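Local coordinates for protein NLP/P60 (Enterococcus faecium, PDB 6B8C) that probably cleaves the peptide parts of peptidoglycan as a secreted NlpC/p60 endopeptidase, generating muropeptides that enhance host immunity, at residues S51-C55 / S56-R60; Y61-L64 / Q65-R69; K84-V87 / S88-K91. All blocks are in the same frame, centred on the assembly; numbering follows the deposited sequence.

Interaction 1: residues S51-C55 / S56-R60; sequences SGFDC and SGFTR
Asp-54 stands at the N-cap position of helix 55-67, and its OD1 takes the amide of Gly-57 at 2.8 Å (N-H...O 150°), met nearly along the C-O axis of the carboxylate. With CG lying between its backbone N and carbonyl carbon (chi1 62°), the side chain curls over the first turn to reach that amide. The backbone O of Asp-54 accepts from Phe-58 N at 3.1 Å, so one residue anchors two amides of the first turn. Thr-59 OG1 bonds Gln-78 OE1 and has Ser-56 O within reach as a second possible acceptor. Beside this polar start lies aromatic packing. Phe-58 CA sits over one face of the Phe-53 ring, 4.0 Å from its centroid, and Phe-58 turns the edge of its own ring to the face of Phe-53, with centroids 5.6 Å apart and planes at 62°. The CB atoms of the two residues approach to 3.8 Å. The contact is largely buried, and Cys-55 touches His-106 on strand 106-112. An Asp-Cys-Ser-Gly sequence opening a helix against a sheet is the signature of NlpC/P60 papain-like peptidases, consistent with Cys-55 and His-106 belonging to the active site.

Interaction 2: residues Y61-L64 / Q65-R69; sequences YVYL and QVTGR
Tyr-61 O, Val-62 O and Tyr-63 O accept in turn from Gln-65 N, Val-66 N and Thr-67 N, the regular i to i+4 bonds of an alpha-helix that ends at Thr-67. This is the C-terminal end of helix 55-67: Gly-68 leaves it with positive phi (81°), a conformation readily taken by glycine, while its N still bonds Leu-64 O at 3.0 Å. Tyr-63 O is gripped a second time by the hydroxyl of Thr-67, OG1 lying 2.6 Å away. The hydroxyl and the amide of Thr-67 approach Tyr-63 O from opposite faces of the carbonyl plane. About half a turn back, Gln-65 lays its side chain over one face of the Tyr-61 ring. Its CG stands 4.1 Å from the ring centroid in a CH-pi contact, and the chain bends at chi2 (-51°) to bring the amide nearly parallel to the ring, the planes 10° apart. Phe-53 and Tyr-38 also meet that ring, whereas Val-62 and Val-66 pack on Ile-31 of helix 28-36. Tyr-63 holds its OH on Gly-93 O, joining the helix end to the loop before strand 95-98. Leu-64 CD1 lies against the departing chain, 3.3 Å from both Gly-68 O and Arg-69 O. Arg-69 runs alongside Tyr-63, pointing the same way, and NH1 comes within 3.4 Å of Tyr-63 CD2, which lies at the edge of the guanidinium.

Interaction 3: residues K84-V87 / S88-K91; sequences KISV and SQAK
Gln-89 and Val-87 have the most surface buried here, and Ser-86 accepts from the amide of Gln-89 as the chain folds back. Val-87 to Ala-90 form a type I beta turn just after strand 83-85, an edge strand of the six-stranded antiparallel sheet, paired with strand 138-141. The bond closing the turn, Ala-90 N to Val-87 O, is weak at 3.3 Å. Gln-89 N adds a second closure one residue earlier, donating to Ser-86 OG at 3.2 Å with an N-H...O angle of 150° and only weakly to the backbone O of Ser-86. Ser-86 carries its OG between its backbone N and carbonyl carbon (chi1 87°), which turns the hydroxyl into the bend and lets it serve the turn as an acceptor. The same oxygen lies 3.3 Å from Gln-89 CG and 3.5 Å from Ser-88 CB, so the aliphatic start of the glutamine and the serine methylene pack round it. Val-87, which opens the turn, has its CB against Ser-88 N; its side chain leans on Pro-136, and Ala-90 meets Ala-139 on strand 138-141. Beyond CG the Gln-89 chain is extended and runs obliquely over the side chain of Ile-85, itself packed on Ala-139 and Ser-141. The base of the glutamine meets the isoleucine's end methyl, Gln-89 CB to Ile-85 CD1 3.6 Å, and at the far end the amide oxygen presses closely on the isoleucine, Gln-89 OE1 to Ile-85 CG1 3.1 Å.

Overall arrangement
Interactions 1 and 2 lie in series on helix 55-67, the first at its N-terminal start and the second at its C-terminal end, and they touch where Phe-53 CE1 packs on Tyr-61 CB at 3.6 Å. Interaction 1 is buried and combines a carboxylate at the helix start with aromatic packing. Interaction 2, only partly buried, ends the same helix with a hydroxyl and a glycine, with a glutamine-on-tyrosine stack and Arg-69 among its more exposed parts. Interaction 3 is a surface turn at the edge of the six-stranded sheet, held mostly by weak bonds; its centre lies about 22 Å from that of interaction 1, on the opposite side of the chain's centre.

Interaction 1: residues S51-C55 / S56-R60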
loop_
_atom_site.group_PDB
_atom_site.type_symbol
_atom_site.label_atom_id
_atom_site.label_comp_id
_atom_site.label_asym_id
_atom_site.label_seq_id
_atom_site.Cartn_x
_atom_site.Cartn_y
_atom_site.Cartn_z
ATOM N N SER A 51 11.635 0.077 -11.433
ATOM C CA SER A 51 12.270 1.276 -11.971
ATOM C C SER A 51 11.540 2.549 -11.562
ATOM O O SER A 51 12.093 3.643 -11.715
ATOM C CB SER A 51 12.362 1.202 -13.498
ATOM O OG SER A 51 11.130 1.547 -14.107
ATOM N N GLY A 52 10.317 2.428 -11.058
ATOM C CA GLY A 52 9.564 3.561 -10.568
ATOM C C GLY A 52 8.153 3.146 -10.217
ATOM O O GLY A 52 7.508 2.420 -10.976
ATOM N N PHE A 53 7.667 3.596 -9.066
ATOM C CA PHE A 53 6.346 3.250 -8.569
ATOM C C PHE A 53 5.540 4.510 -8.302
ATOM O O PHE A 53 6.083 5.542 -7.898
ATOM C CB PHE A 53 6.413 2.460 -7.254
ATOM C CG PHE A 53 6.871 1.046 -7.399
ATOM C CD1 PHE A 53 6.147 0.140 -8.153
ATOM C CD2 PHE A 53 7.999 0.605 -6.731
ATOM C CE1 PHE A 53 6.560 -1.172 -8.264
ATOM C CE2 PHE A 53 8.419 -0.706 -6.839
ATOM C CZ PHE A 53 7.697 -1.595 -7.608
ATOM N N ASP A 54 4.236 4.413 -8.511
ATOM C CA ASP A 54 3.306 5.295 -7.831
ATOM C C ASP A 54 2.673 4.502 -6.690
ATOM O O ASP A 54 3.012 3.338 -6.461
ATOM C CB ASP A 54 2.273 5.874 -8.803
ATOM C CG ASP A 54 1.395 4.813 -9.451
ATOM O OD1 ASP A 54 1.523 3.613 -9.122
ATOM O OD2 ASP A 54 0.564 5.193 -10.301
ATOM N N CYS A 55 1.739 5.132 -5.971
ATOM C CA CYS A 55 1.219 4.515 -4.753
ATOM C C CYS A 55 0.589 3.155 -5.043
ATOM O O CYS A 55 0.900 2.163 -4.376
ATOM C CB CYS A 55 0.222 5.449 -4.054
ATOM S SG CYS A 55 -1.242 5.947 -5.003
ATOM N N SER A 56 -0.274 3.081 -6.059
ATOM C CA SER A 56 -0.990 1.837 -6.334
ATOM C C SER A 56 -0.096 0.801 -7.011
ATOM O O SER A 56 -0.253 -0.406 -6.776
ATOM C CB SER A 56 -2.228 2.121 -7.186
ATOM O OG SER A 56 -1.903 2.908 -8.318
ATOM N N GLY A 57 0.828 1.249 -7.867
ATOM C CA GLY A 57 1.732 0.316 -8.522
ATOM C C GLY A 57 2.612 -0.422 -7.534
ATOM O O GLY A 57 2.870 -1.617 -7.689
ATOM N N PHE A 58 3.049 0.271 -6.484
ATOM C CA PHE A 58 3.893 -0.347 -5.467
ATOM C C PHE A 58 3.156 -1.468 -4.734
ATOM O O PHE A 58 3.665 -2.593 -4.620
ATOM C CB PHE A 58 4.369 0.737 -4.498
ATOM C CG PHE A 58 5.059 0.206 -3.288
ATOM C CD1 PHE A 58 6.212 -0.543 -3.409
ATOM C CD2 PHE A 58 4.559 0.465 -2.023
ATOM C CE1 PHE A 58 6.853 -1.033 -2.290
ATOM C CE2 PHE A 58 5.194 -0.025 -0.899
ATOM C CZ PHE A 58 6.342 -0.774 -1.032
ATOM N N THR A 59 1.950 -1.179 -4.235
ATOM C CA THR A 59 1.182 -2.194 -3.516
ATOM C C THR A 59 0.809 -3.358 -4.427
ATOM O O THR A 59 0.875 -4.529 -4.016
ATOM C CB THR A 59 -0.074 -1.567 -2.904
ATOM O OG1 THR A 59 -0.924 -1.076 -3.947
ATOM C CG2 THR A 59 0.298 -0.412 -1.986
ATOM N N ARG A 60 0.410 -3.059 -5.670
ATOM C CA ARG A 60 0.107 -4.125 -6.616
ATOM C C ARG A 60 1.323 -5.005 -6.860
ATOM O O ARG A 60 1.205 -6.234 -6.915
ATOM C CB ARG A 60 -0.393 -3.536 -7.934
ATOM C CG ARG A 60 -0.706 -4.592 -8.980
ATOM C CD ARG A 60 -1.411 -4.010 -10.191
ATOM N NE ARG A 60 -0.483 -3.627 -11.249
ATOM C CZ ARG A 60 -0.016 -4.464 -12.170
ATOM N NH1 ARG A 60 0.827 -4.031 -13.097
ATOM N NH2 ARG A 60 -0.388 -5.739 -12.160
#

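Interaction 2: residues Y61-L64 / Q65-R69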
loop_
_atom_site.group_PDB
_atom_site.type_symbol
_atom_site.label_atom_id
_atom_site.label_comp_id
_atom_site.label_asym_id
_atom_site.label_seq_id
_atom_site.Cartn_x
_atom_site.Cartn_y
_atom_site.Cartn_z
ATOM N N TYR A 61 2.503 -4.397 -7.001
ATOM C CA TYR A 61 3.710 -5.170 -7.262
ATOM C C TYR A 61 4.063 -6.060 -6.079
ATOM O O TYR A 61 4.445 -7.222 -6.261
ATOM C CB TYR A 61 4.866 -4.225 -7.591
ATOM C CG TYR A 61 6.070 -4.925 -8.175
ATOM C CD1 TYR A 61 7.160 -5.259 -7.379
ATOM C CD2 TYR A 61 6.110 -5.266 -9.522
ATOM C CE1 TYR A 61 8.260 -5.905 -7.912
ATOM C CE2 TYR A 61 7.203 -5.915 -10.064
ATOM C CZ TYR A 61 8.275 -6.233 -9.256
ATOM O OH TYR A 61 9.366 -6.876 -9.795
ATOM N N VAL A 62 3.945 -5.529 -4.861
ATOM C CA VAL A 62 4.234 -6.332 -3.673
ATOM C C VAL A 62 3.307 -7.543 -3.614
ATOM O O VAL A 62 3.751 -8.688 -3.427
ATOM C CB VAL A 62 4.127 -5.470 -2.403
ATOM C CG1 VAL A 62 4.264 -6.328 -1.160
ATOM C CG2 VAL A 62 5.198 -4.388 -2.418
ATOM N N TYR A 63 2.001 -7.309 -3.786
ATOM C CA TYR A 63 1.061 -8.422 -3.710
ATOM C C TYR A 63 1.241 -9.395 -4.863
ATOM O O TYR A 63 1.024 -10.597 -4.691
ATOM C CB TYR A 63 -0.370 -7.899 -3.654
ATOM C CG TYR A 63 -0.803 -7.674 -2.234
ATOM C CD1 TYR A 63 -0.508 -6.488 -1.583
ATOM C CD2 TYR A 63 -1.465 -8.669 -1.526
ATOM C CE1 TYR A 63 -0.882 -6.285 -0.277
ATOM C CE2 TYR A 63 -1.843 -8.476 -0.217
ATOM C CZ TYR A 63 -1.551 -7.280 0.403
ATOM O OH TYR A 63 -1.924 -7.075 1.709
ATOM N N LEU A 64 1.656 -8.906 -6.031
ATOM C CA LEU A 64 1.918 -9.795 -7.153
ATOM C C LEU A 64 3.113 -10.693 -6.869
ATOM O O LEU A 64 3.085 -11.891 -7.177
ATOM C CB LEU A 64 2.145 -8.966 -8.415
ATOM C CG LEU A 64 1.817 -9.601 -9.760
ATOM C CD1 LEU A 64 0.676 -10.592 -9.618
ATOM C CD2 LEU A 64 1.444 -8.500 -10.739
ATOM N N GLN A 65 4.167 -10.133 -6.272
ATOM C CA GLN A 65 5.349 -10.928 -5.961
ATOM C C GLN A 65 5.051 -11.976 -4.896
ATOM O O GLN A 65 5.547 -13.105 -4.979
ATOM C CB GLN A 65 6.490 -10.021 -5.505
ATOM C CG GLN A 65 7.004 -9.093 -6.581
ATOM C CD GLN A 65 7.341 -9.827 -7.859
ATOM O OE1 GLN A 65 6.608 -9.745 -8.844
ATOM N NE2 GLN A 65 8.452 -10.554 -7.850
ATOM N N VAL A 66 4.256 -11.624 -3.886
ATOM C CA VAL A 66 4.077 -12.554 -2.772
ATOM C C VAL A 66 2.979 -13.574 -3.067
ATOM O O VAL A 66 3.130 -14.766 -2.774
ATOM C CB VAL A 66 3.801 -11.783 -1.468
ATOM C CG1 VAL A 66 3.465 -12.750 -0.345
ATOM C CG2 VAL A 66 5.002 -10.946 -1.095
ATOM N N THR A 67 1.863 -13.137 -3.656
ATOM C CA THR A 67 0.687 -13.983 -3.804
ATOM C C THR A 67 0.391 -14.393 -5.239
ATOM O O THR A 67 -0.369 -15.343 -5.443
ATOM C CB THR A 67 -0.554 -13.273 -3.245
ATOM O OG1 THR A 67 -0.948 -12.231 -4.144
ATOM C CG2 THR A 67 -0.255 -12.666 -1.878
ATOM N N GLY A 68 0.951 -13.701 -6.230
ATOM C CA GLY A 68 0.694 -14.024 -7.617
ATOM C C GLY A 68 -0.605 -13.489 -8.178
ATOM O O GLY A 68 -0.809 -13.559 -9.397
ATOM N N ARG A 69 -1.494 -12.966 -7.341
ATOM C CA ARG A 69 -2.752 -12.412 -7.815
ATOM C C ARG A 69 -2.621 -10.910 -8.040
ATOM O O ARG A 69 -1.772 -10.234 -7.452
ATOM C CB ARG A 69 -3.880 -12.705 -6.828
ATOM C CG ARG A 69 -3.766 -11.951 -5.523
ATOM C CD ARG A 69 -4.209 -12.818 -4.359
ATOM N NE ARG A 69 -5.323 -12.223 -3.628
ATOM C CZ ARG A 69 -5.187 -11.269 -2.713
ATOM N NH1 ARG A 69 -3.982 -10.795 -2.421
ATOM N NH2 ARG A 69 -6.257 -10.787 -2.094
#

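Interaction 3: residues K84-V87 / S88-K91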
loop_
_atom_site.group_PDB
_atom_site.type_symbol
_atom_site.label_atom_id
_atom_site.label_comp_id
_atom_site.label_asym_id
_atom_site.label_seq_id
_atom_site.Cartn_x
_atom_site.Cartn_y
_atom_site.Cartn_z
ATOM N N LYS A 84 -13.236 -4.668 4.134
ATOM C CA LYS A 84 -13.032 -3.357 4.739
ATOM C C LYS A 84 -13.018 -3.461 6.258
ATOM O O LYS A 84 -13.703 -4.296 6.857
ATOM C CB LYS A 84 -14.120 -2.382 4.287
ATOM C CG LYS A 84 -13.854 -1.771 2.924
ATOM C CD LYS A 84 -15.024 -0.926 2.453
ATOM C CE LYS A 84 -14.679 -0.202 1.163
ATOM N NZ LYS A 84 -14.122 -1.130 0.138
ATOM N N ILE A 85 -12.221 -2.596 6.884
ATOM C CA ILE A 85 -11.939 -2.700 8.309
ATOM C C ILE A 85 -11.440 -1.345 8.795
ATOM O O ILE A 85 -11.041 -0.487 8.000
ATOM C CB ILE A 85 -10.914 -3.835 8.574
ATOM C CG1 ILE A 85 -11.126 -4.457 9.953
ATOM C CG2 ILE A 85 -9.483 -3.335 8.414
ATOM C CD1 ILE A 85 -10.329 -5.729 10.174
ATOM N N SER A 86 -11.490 -1.136 10.107
ATOM C CA SER A 86 -10.984 0.103 10.672
ATOM C C SER A 86 -9.458 0.102 10.661
ATOM O O SER A 86 -8.810 -0.947 10.630
ATOM C CB SER A 86 -11.499 0.304 12.098
ATOM O OG SER A 86 -10.657 -0.337 13.042
ATOM N N VAL A 87 -8.885 1.307 10.676
ATOM C CA VAL A 87 -7.430 1.424 10.702
ATOM C C VAL A 87 -6.869 0.847 11.995
ATOM O O VAL A 87 -5.734 0.355 12.026
ATOM C CB VAL A 87 -7.018 2.896 10.500
ATOM C CG1 VAL A 87 -5.505 3.027 10.404
ATOM C CG2 VAL A 87 -7.684 3.464 9.254
ATOM N N SER A 88 -7.655 0.876 13.075
ATOM C CA SER A 88 -7.210 0.279 14.330
ATOM C C SER A 88 -7.017 -1.225 14.188
ATOM O O SER A 88 -6.063 -1.793 14.734
ATOM C CB SER A 88 -8.217 0.580 15.441
ATOM O OG SER A 88 -8.454 1.972 15.561
ATOM N N GLN A 89 -7.908 -1.885 13.450
ATOM C CA GLN A 89 -7.880 -3.330 13.281
ATOM C C GLN A 89 -7.014 -3.767 12.103
ATOM O O GLN A 89 -7.224 -4.857 11.557
ATOM C CB GLN A 89 -9.308 -3.854 13.122
ATOM C CG GLN A 89 -10.245 -3.367 14.217
ATOM C CD GLN A 89 -11.709 -3.494 13.844
ATOM O OE1 GLN A 89 -12.063 -4.191 12.896
ATOM N NE2 GLN A 89 -12.572 -2.811 14.592
ATOM N N ALA A 90 -6.050 -2.942 11.702
ATOM C CA ALA A 90 -5.164 -3.256 10.589
ATOM C C ALA A 90 -3.915 -3.950 11.118
ATOM O O ALA A 90 -3.184 -3.386 11.939
ATOM C CB ALA A 90 -4.791 -1.989 9.819
ATOM N N LYS A 91 -3.680 -5.171 10.655
ATOM C CA LYS A 91 -2.473 -5.912 10.984
ATOM C C LYS A 91 -1.433 -5.723 9.881
ATOM O O LYS A 91 -1.709 -5.161 8.819
ATOM C CB LYS A 91 -2.801 -7.394 11.195
ATOM C CG LYS A 91 -3.918 -7.629 12.218
ATOM C CD LYS A 91 -4.343 -9.094 12.300
ATOM C CE LYS A 91 -3.307 -9.953 13.016
ATOM N NZ LYS A 91 -3.792 -11.348 13.243
#